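Local coordinates for protein ribosomal RNA methyltransferase, putative (Plasmodium falciparum, PDB 2PLW) that probably transfers methyl groups from S-adenosylmethionine to ribose 2'-hydroxyls of ribosomal RNA, acting through an FtsJ/RlmE-type Rossmann-like methyltransferase domain, at residues N23-I29 against I107-D113; K50-K56 against V65-E71. All coordinates share one frame; numbering follows the deposited sequence.

Contact 1 of 2, residues N23-I29 against I107-D113; sequences NKIILDI and IDIILSD. With SAM (S-adenosylmethionine), chain C.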
loop_
_atom_site.group_PDB
_atom_site.type_symbol
_atom_site.label_atom_id
_atom_site.label_comp_id
_atom_site.label_asym_id
_atom_site.label_seq_id
_atom_site.Cartn_x
_atom_site.Cartn_y
_atom_site.Cartn_z
ATOM N N ASN A 23 5.762 3.613 -16.818
ATOM C CA ASN A 23 6.948 2.781 -16.583
ATOM C C ASN A 23 7.235 2.573 -15.095
ATOM O O ASN A 23 8.391 2.617 -14.656
ATOM C CB ASN A 23 8.194 3.341 -17.310
ATOM C CG ASN A 23 9.307 2.302 -17.448
ATOM O OD1 ASN A 23 9.066 1.105 -17.314
ATOM N ND2 ASN A 23 10.528 2.764 -17.704
ATOM N N LYS A 24 6.171 2.361 -14.331
ATOM C CA LYS A 24 6.315 2.047 -12.907
ATOM C C LYS A 24 5.723 0.692 -12.598
ATOM O O LYS A 24 4.706 0.295 -13.194
ATOM C CB LYS A 24 5.607 3.079 -12.028
ATOM C CG LYS A 24 6.080 4.547 -12.229
ATOM C CD LYS A 24 7.480 4.754 -11.679
ATOM C CE LYS A 24 8.037 6.130 -12.044
ATOM N NZ LYS A 24 9.461 6.239 -11.605
ATOM N N ILE A 25 6.354 0.009 -11.645
ATOM C CA ILE A 25 5.758 -1.205 -11.094
ATOM C C ILE A 25 4.979 -0.748 -9.851
ATOM O O ILE A 25 5.525 -0.085 -8.973
ATOM C CB ILE A 25 6.822 -2.243 -10.742
ATOM C CG1 ILE A 25 7.554 -2.698 -12.019
ATOM C CG2 ILE A 25 6.180 -3.432 -10.042
ATOM C CD1 ILE A 25 8.628 -3.797 -11.764
ATOM N N ILE A 26 3.719 -1.143 -9.776
ATOM C CA ILE A 26 2.787 -0.661 -8.739
ATOM C C ILE A 26 2.152 -1.833 -7.989
ATOM O O ILE A 26 1.600 -2.758 -8.588
ATOM C CB ILE A 26 1.683 0.208 -9.369
ATOM C CG1 ILE A 26 2.309 1.355 -10.166
ATOM C CG2 ILE A 26 0.775 0.820 -8.290
ATOM C CD1 ILE A 26 1.397 1.849 -11.269
ATOM N N LEU A 27 2.239 -1.778 -6.662
ATOM C CA LEU A 27 1.637 -2.795 -5.799
ATOM C C LEU A 27 0.533 -2.182 -4.959
ATOM O O LEU A 27 0.724 -1.162 -4.318
ATOM C CB LEU A 27 2.697 -3.395 -4.878
ATOM C CG LEU A 27 2.198 -4.393 -3.822
ATOM C CD1 LEU A 27 1.584 -5.611 -4.460
ATOM C CD2 LEU A 27 3.338 -4.808 -2.907
ATOM N N ASP A 28 -0.606 -2.865 -4.925
ATOM C CA ASP A 28 -1.801 -2.390 -4.260
ATOM C C ASP A 28 -2.118 -3.406 -3.177
ATOM O O ASP A 28 -2.569 -4.513 -3.493
ATOM C CB ASP A 28 -2.927 -2.327 -5.293
ATOM C CG ASP A 28 -4.255 -1.917 -4.702
ATOM O OD1 ASP A 28 -4.276 -1.195 -3.694
ATOM O OD2 ASP A 28 -5.301 -2.352 -5.253
ATOM N N ILE A 29 -1.833 -3.048 -1.929
ATOM C CA ILE A 29 -2.007 -3.972 -0.811
ATOM C C ILE A 29 -3.397 -3.779 -0.226
ATOM O O ILE A 29 -3.855 -2.636 -0.088
ATOM C CB ILE A 29 -0.946 -3.739 0.278
ATOM C CG1 ILE A 29 0.456 -3.933 -0.319
ATOM C CG2 ILE A 29 -1.201 -4.700 1.491
ATOM C CD1 ILE A 29 1.567 -3.682 0.679
ATOM N N ILE A 107 9.837 -2.414 -6.523
ATOM C CA ILE A 107 8.509 -1.929 -6.796
ATOM C C ILE A 107 8.526 -0.409 -6.626
ATOM O O ILE A 107 8.956 0.073 -5.611
ATOM C CB ILE A 107 7.500 -2.560 -5.780
ATOM C CG1 ILE A 107 7.530 -4.094 -5.896
ATOM C CG2 ILE A 107 6.077 -2.052 -6.021
ATOM C CD1 ILE A 107 6.547 -4.770 -5.015
ATOM N N ASP A 108 8.057 0.334 -7.616
ATOM C CA ASP A 108 8.131 1.791 -7.561
ATOM C C ASP A 108 7.104 2.505 -6.693
ATOM O O ASP A 108 7.386 3.583 -6.145
ATOM C CB ASP A 108 8.064 2.346 -8.978
ATOM C CG ASP A 108 9.156 1.799 -9.846
ATOM O OD1 ASP A 108 10.311 2.175 -9.615
ATOM O OD2 ASP A 108 8.874 0.939 -10.711
ATOM N N ILE A 109 5.906 1.934 -6.617
ATOM C CA ILE A 109 4.813 2.523 -5.881
ATOM C C ILE A 109 4.140 1.426 -5.096
ATOM O O ILE A 109 3.692 0.417 -5.674
ATOM C CB ILE A 109 3.776 3.200 -6.823
ATOM C CG1 ILE A 109 4.458 4.224 -7.729
ATOM C CG2 ILE A 109 2.664 3.822 -6.004
ATOM C CD1 ILE A 109 3.589 4.653 -8.953
ATOM N N ILE A 110 4.132 1.590 -3.781
ATOM C CA ILE A 110 3.456 0.621 -2.932
ATOM C C ILE A 110 2.344 1.353 -2.199
ATOM O O ILE A 110 2.596 2.300 -1.468
ATOM C CB ILE A 110 4.431 -0.070 -1.964
ATOM C CG1 ILE A 110 5.438 -0.925 -2.745
ATOM C CG2 ILE A 110 3.658 -0.970 -0.975
ATOM C CD1 ILE A 110 6.554 -1.516 -1.823
ATOM N N LEU A 111 1.126 0.892 -2.430
ATOM C CA LEU A 111 -0.079 1.475 -1.845
ATOM C C LEU A 111 -0.714 0.455 -0.907
ATOM O O LEU A 111 -0.743 -0.741 -1.200
ATOM C CB LEU A 111 -1.099 1.825 -2.936
ATOM C CG LEU A 111 -0.588 2.644 -4.135
ATOM C CD1 LEU A 111 -1.621 2.762 -5.264
ATOM C CD2 LEU A 111 -0.134 4.041 -3.700
ATOM N N SER A 112 -1.237 0.933 0.209
ATOM C CA SER A 112 -2.021 0.077 1.073
ATOM C C SER A 112 -3.298 0.760 1.523
ATOM O O SER A 112 -3.267 1.809 2.174
ATOM C CB SER A 112 -1.215 -0.379 2.290
ATOM O OG SER A 112 -2.073 -1.011 3.203
ATOM N N ASP A 113 -4.411 0.134 1.165
ATOM C CA ASP A 113 -5.726 0.499 1.681
ATOM C C ASP A 113 -6.198 -0.566 2.680
ATOM O O ASP A 113 -7.396 -0.648 2.987
ATOM C CB ASP A 113 -6.725 0.611 0.516
ATOM C CG ASP A 113 -8.003 1.345 0.899
ATOM O OD1 ASP A 113 -7.911 2.304 1.705
ATOM O OD2 ASP A 113 -9.082 0.965 0.370
HETATM N N SAM C . -8.742 -0.566 -1.920
HETATM C CA SAM C . -9.731 -1.678 -2.123
HETATM C C SAM C . -10.587 -1.452 -3.369
HETATM O O SAM C . -10.618 -0.329 -3.874
HETATM O OXT SAM C . -11.232 -2.357 -3.912
HETATM C CB SAM C . -10.609 -1.811 -0.872
HETATM C CG SAM C . -9.753 -2.378 0.259
HETATM S SD SAM C . -10.673 -2.996 1.682
HETATM C CE SAM C . -11.235 -1.417 2.337
HETATM C "C5'" SAM C . -9.350 -3.436 2.841
HETATM C "C4'" SAM C . -8.739 -4.791 2.482
HETATM O "O4'" SAM C . -7.558 -4.966 3.270
HETATM C "C3'" SAM C . -9.637 -6.023 2.755
HETATM O "O3'" SAM C . -10.025 -6.647 1.550
HETATM C "C2'" SAM C . -8.755 -6.948 3.608
HETATM O "O2'" SAM C . -8.822 -8.339 3.309
HETATM C "C1'" SAM C . -7.371 -6.381 3.352
HETATM N N9 SAM C . -6.356 -6.682 4.363
HETATM C C8 SAM C . -6.392 -6.447 5.722
HETATM N N7 SAM C . -5.220 -6.847 6.259
HETATM C C5 SAM C . -4.443 -7.327 5.253
HETATM C C6 SAM C . -3.152 -7.858 5.209
HETATM N N6 SAM C . -2.422 -7.982 6.309
HETATM N N1 SAM C . -2.614 -8.259 4.013
HETATM C C2 SAM C . -3.327 -8.146 2.833
HETATM N N3 SAM C . -4.600 -7.608 2.867
HETATM C C4 SAM C . -5.145 -7.225 4.057
HETATM O O HOH W 1 11.526 4.138 -11.529
#
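I29, L27 and D108 carry much of this pairing of parallel strands, in which the 24-29 and 109-112 axes approach to 4.6 Å. I29 donates its N-H to L111 O and L27 does the same to I109 O, while I25 O, L27 O and I29 O take the amides of I109, L111 and D113. I29 also settles its side chain on the partner backbone: CB stands 3.3 Å from L111 O, and with CG1 anti to its carbonyl carbon (chi1 -59°) CD1 is carried onto I110 CG2 at 3.8 Å. L27 works with its CB and CD2, which meet CG2 and CD1 of I107, the side chains crossing at a slant. On the other face I26 and I109 lie side by side, CG1 of I26 3.7 Å from CD1 of I109.

Ahead of I109 the chain turns a corner at D108, and its carboxylate continues the ladder in place of a main-chain carbonyl. D108 OD2 accepts I25 N at 2.8 Å through its anti lone pair, in an almost straight bond (179° at the hydrogen), so I25 is bonded through both N and O. D108 OD1 is held by N145 ND2 and by a water that bridges it to K24 NZ. The K24 side chain crosses that of D108 at about a right angle, with K24 CD against D108 CB.

At the far end D113 OD2 accepts the amino group of S-adenosylmethionine (SAM N, 2.8 Å), while D113 OD1 forms a salt bridge with K153, the predicted proton acceptor. One carboxylate thus joins the cofactor to the probable catalytic lysine at the carboxyl edge of a Rossmann-like sheet.

Contact 2 of 2, residues K50-K56 against V65-E71; sequences KIIGIDK and VYFIQGE. With SAM (S-adenosylmethionine), chain C.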
loop_
_atom_site.group_PDB
_atom_site.type_symbol
_atom_site.label_atom_id
_atom_site.label_comp_id
_atom_site.label_asym_id
_atom_site.label_seq_id
_atom_site.Cartn_x
_atom_site.Cartn_y
_atom_site.Cartn_z
ATOM N N LYS A 50 3.508 -2.498 -14.558
ATOM C CA LYS A 50 3.054 -3.762 -13.974
ATOM C C LYS A 50 2.218 -3.370 -12.769
ATOM O O LYS A 50 2.668 -2.588 -11.932
ATOM C CB LYS A 50 4.213 -4.611 -13.476
ATOM C CG LYS A 50 4.809 -5.533 -14.486
ATOM C CD LYS A 50 5.997 -6.290 -13.887
ATOM C CE LYS A 50 6.513 -7.346 -14.872
ATOM N NZ LYS A 50 6.740 -6.860 -16.271
ATOM N N ILE A 51 0.999 -3.880 -12.718
ATOM C CA ILE A 51 0.086 -3.625 -11.606
ATOM C C ILE A 51 -0.134 -4.943 -10.849
ATOM O O ILE A 51 -0.556 -5.933 -11.440
ATOM C CB ILE A 51 -1.241 -3.032 -12.112
ATOM C CG1 ILE A 51 -0.963 -1.770 -12.940
ATOM C CG2 ILE A 51 -2.155 -2.677 -10.950
ATOM C CD1 ILE A 51 -2.091 -1.445 -13.885
ATOM N N ILE A 52 0.179 -4.942 -9.555
ATOM C CA ILE A 52 0.061 -6.136 -8.703
ATOM C C ILE A 52 -0.868 -5.814 -7.531
ATOM O O ILE A 52 -0.744 -4.772 -6.902
ATOM C CB ILE A 52 1.446 -6.620 -8.164
ATOM C CG1 ILE A 52 2.462 -6.773 -9.308
ATOM C CG2 ILE A 52 1.284 -7.935 -7.385
ATOM C CD1 ILE A 52 3.892 -6.687 -8.859
ATOM N N GLY A 53 -1.779 -6.734 -7.239
ATOM C CA GLY A 53 -2.695 -6.589 -6.107
ATOM C C GLY A 53 -2.446 -7.702 -5.125
ATOM O O GLY A 53 -2.283 -8.865 -5.536
ATOM N N ILE A 54 -2.483 -7.372 -3.836
ATOM C CA ILE A 54 -2.356 -8.404 -2.805
ATOM C C ILE A 54 -3.528 -8.258 -1.858
ATOM O O ILE A 54 -3.804 -7.159 -1.410
ATOM C CB ILE A 54 -1.043 -8.281 -2.004
ATOM C CG1 ILE A 54 0.145 -8.714 -2.873
ATOM C CG2 ILE A 54 -1.084 -9.274 -0.779
ATOM C CD1 ILE A 54 1.497 -8.502 -2.202
ATOM N N ASP A 55 -4.211 -9.353 -1.540
ATOM C CA ASP A 55 -5.192 -9.317 -0.436
ATOM C C ASP A 55 -5.300 -10.697 0.163
ATOM O O ASP A 55 -5.056 -11.678 -0.523
ATOM C CB ASP A 55 -6.571 -8.888 -0.954
ATOM C CG ASP A 55 -7.481 -8.379 0.124
ATOM O OD1 ASP A 55 -7.917 -9.159 0.998
ATOM O OD2 ASP A 55 -7.799 -7.182 0.090
ATOM N N LYS A 56 -5.678 -10.771 1.438
ATOM C CA LYS A 56 -5.936 -12.089 2.046
ATOM C C LYS A 56 -7.204 -12.726 1.447
ATOM O O LYS A 56 -7.325 -13.938 1.432
ATOM C CB LYS A 56 -5.983 -12.011 3.579
ATOM C CG LYS A 56 -7.058 -11.116 4.131
ATOM C CD LYS A 56 -6.787 -10.661 5.589
ATOM C CE LYS A 56 -6.857 -11.824 6.567
ATOM N NZ LYS A 56 -6.860 -11.315 7.972
ATOM N N VAL A 65 -3.874 -7.282 -14.588
ATOM C CA VAL A 65 -3.466 -7.108 -13.206
ATOM C C VAL A 65 -3.038 -8.453 -12.653
ATOM O O VAL A 65 -3.749 -9.459 -12.850
ATOM C CB VAL A 65 -4.624 -6.557 -12.366
ATOM C CG1 VAL A 65 -4.214 -6.481 -10.854
ATOM C CG2 VAL A 65 -5.060 -5.163 -12.919
ATOM N N TYR A 66 -1.900 -8.474 -11.958
ATOM C CA TYR A 66 -1.428 -9.702 -11.308
ATOM C C TYR A 66 -2.018 -9.696 -9.914
ATOM O O TYR A 66 -1.908 -8.693 -9.205
ATOM C CB TYR A 66 0.084 -9.710 -11.168
ATOM C CG TYR A 66 0.856 -9.647 -12.456
ATOM C CD1 TYR A 66 1.228 -10.807 -13.118
ATOM C CD2 TYR A 66 1.247 -8.419 -12.998
ATOM C CE1 TYR A 66 1.967 -10.750 -14.298
ATOM C CE2 TYR A 66 1.970 -8.363 -14.196
ATOM C CZ TYR A 66 2.328 -9.531 -14.831
ATOM O OH TYR A 66 3.041 -9.499 -16.017
ATOM N N PHE A 67 -2.647 -10.791 -9.506
ATOM C CA PHE A 67 -3.153 -10.858 -8.151
ATOM C C PHE A 67 -2.370 -11.907 -7.356
ATOM O O PHE A 67 -1.978 -12.959 -7.894
ATOM C CB PHE A 67 -4.660 -11.172 -8.130
ATOM C CG PHE A 67 -5.187 -11.448 -6.747
ATOM C CD1 PHE A 67 -5.299 -10.418 -5.825
ATOM C CD2 PHE A 67 -5.566 -12.732 -6.380
ATOM C CE1 PHE A 67 -5.794 -10.669 -4.552
ATOM C CE2 PHE A 67 -6.059 -13.003 -5.098
ATOM C CZ PHE A 67 -6.150 -11.977 -4.183
ATOM N N ILE A 68 -2.147 -11.605 -6.081
ATOM C CA ILE A 68 -1.490 -12.540 -5.165
ATOM C C ILE A 68 -2.342 -12.630 -3.920
ATOM O O ILE A 68 -2.559 -11.631 -3.238
ATOM C CB ILE A 68 -0.045 -12.093 -4.808
ATOM C CG1 ILE A 68 0.844 -12.132 -6.062
ATOM C CG2 ILE A 68 0.499 -12.950 -3.640
ATOM C CD1 ILE A 68 2.228 -11.453 -5.873
ATOM N N GLN A 69 -2.840 -13.829 -3.621
ATOM C CA GLN A 69 -3.537 -13.976 -2.363
ATOM C C GLN A 69 -2.514 -14.134 -1.234
ATOM O O GLN A 69 -1.604 -14.973 -1.296
ATOM C CB GLN A 69 -4.527 -15.143 -2.361
ATOM C CG GLN A 69 -5.354 -15.127 -1.097
ATOM C CD GLN A 69 -6.239 -16.357 -0.932
ATOM O OE1 GLN A 69 -5.997 -17.387 -1.545
ATOM N NE2 GLN A 69 -7.272 -16.240 -0.092
ATOM N N GLY A 70 -2.656 -13.317 -0.210
ATOM C CA GLY A 70 -1.753 -13.395 0.939
ATOM C C GLY A 70 -1.992 -12.333 1.978
ATOM O O GLY A 70 -2.468 -11.248 1.675
ATOM N N GLU A 71 -1.688 -12.659 3.227
ATOM C CA GLU A 71 -1.823 -11.690 4.284
ATOM C C GLU A 71 -0.437 -11.112 4.597
ATOM O O GLU A 71 0.449 -11.826 5.070
ATOM C CB GLU A 71 -2.444 -12.348 5.524
ATOM C CG GLU A 71 -2.510 -11.419 6.731
ATOM C CD GLU A 71 -3.220 -12.058 7.918
ATOM O OE1 GLU A 71 -3.497 -13.274 7.874
ATOM O OE2 GLU A 71 -3.488 -11.338 8.890
HETATM N N SAM C . -8.742 -0.566 -1.920
HETATM C CA SAM C . -9.731 -1.678 -2.123
HETATM C C SAM C . -10.587 -1.452 -3.369
HETATM O O SAM C . -10.618 -0.329 -3.874
HETATM O OXT SAM C . -11.232 -2.357 -3.912
HETATM C CB SAM C . -10.609 -1.811 -0.872
HETATM C CG SAM C . -9.753 -2.378 0.259
HETATM S SD SAM C . -10.673 -2.996 1.682
HETATM C CE SAM C . -11.235 -1.417 2.337
HETATM C "C5'" SAM C . -9.350 -3.436 2.841
HETATM C "C4'" SAM C . -8.739 -4.791 2.482
HETATM O "O4'" SAM C . -7.558 -4.966 3.270
HETATM C "C3'" SAM C . -9.637 -6.023 2.755
HETATM O "O3'" SAM C . -10.025 -6.647 1.550
HETATM C "C2'" SAM C . -8.755 -6.948 3.608
HETATM O "O2'" SAM C . -8.822 -8.339 3.309
HETATM C "C1'" SAM C . -7.371 -6.381 3.352
HETATM N N9 SAM C . -6.356 -6.682 4.363
HETATM C C8 SAM C . -6.392 -6.447 5.722
HETATM N N7 SAM C . -5.220 -6.847 6.259
HETATM C C5 SAM C . -4.443 -7.327 5.253
HETATM C C6 SAM C . -3.152 -7.858 5.209
HETATM N N6 SAM C . -2.422 -7.982 6.309
HETATM N N1 SAM C . -2.614 -8.259 4.013
HETATM C C2 SAM C . -3.327 -8.146 2.833
HETATM N N3 SAM C . -4.600 -7.608 2.867
HETATM C C4 SAM C . -5.145 -7.225 4.057
HETATM O O HOH W 2 3.843 -7.283 -17.126
#
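From I51 O binding Y66 N to D55 O binding G70 N, five backbone hydrogen bonds pair strands 50-55 and 66-69 in parallel, their axes approaching to 4.6 Å and turned by 21°. In the last, G70 N comes to D55 O from above the carbonyl plane.

G53 has no side chain, and the rim atoms of the F67 ring reach the backbone there obliquely, CD1 3.4 Å from G53 O and CE1 near D55 N, while Q69 N lies over one ring face. F67 CG, anti to the backbone N (chi1 172°), swings the ring along the strand towards G53 and D55. On the other face I54 and I68 lie side by side, CG1 of I54 meeting CB of I68. The Y66 ring turns an edge to I51 O, while CE2 meets K50 CG; a water in the ring plane joins Y66 OH to K50 NZ.

At the end of strand 66-69, Q69, extended past CG, gives an NE2 N-H to K56 O, just past strand 50-55, at 2.8 Å, close to its amide plane. K56 runs alongside E71 to a long, weak salt bridge (NZ to OE2, 3.5 Å). K56, E71 and D55 line one side of the cofactor site, K56 CG lying near SAM O2' and E71 CG near SAM N6. D55 grips both ribose hydroxyls, SAM O2' donating to OD1 at 2.6 Å and SAM O3' to OD2 at 2.7 Å, as acidic residues ending the second strand do in class I methyltransferases generally. K57 N and Y32 N also bind this carboxylate, fixing its rotation.

Strand 66-69 is outermost in the sheet. Helix 93-102 packs on Y66 and I68, helix 35-43 takes I51 and V65 on the opposite face, and strand 24-29 continues the sheet beyond strand 50-55.

Contacts 1 and 2 are successive parts of one sheet, their centres 10 Å apart, and strands 24-29 and 50-55 are the seam. I52 stitches it twice, with D28 N to I52 O and I26 O to I52 N both 2.8 Å, probable hydrogen bonds, while L27 CD1 packs 3.7 Å from I54 CD1. Both contacts end at the same S-adenosylmethionine, contact 1 at its amino acid end and contact 2 at its nucleoside end, so the cofactor spans the carboxyl ends of the parallel strands. G34, S35 and I72 add further hydrogen bonds to it. The side chain of K153, the predicted proton acceptor, is about 3 Å from that of D113 at their nearest atoms.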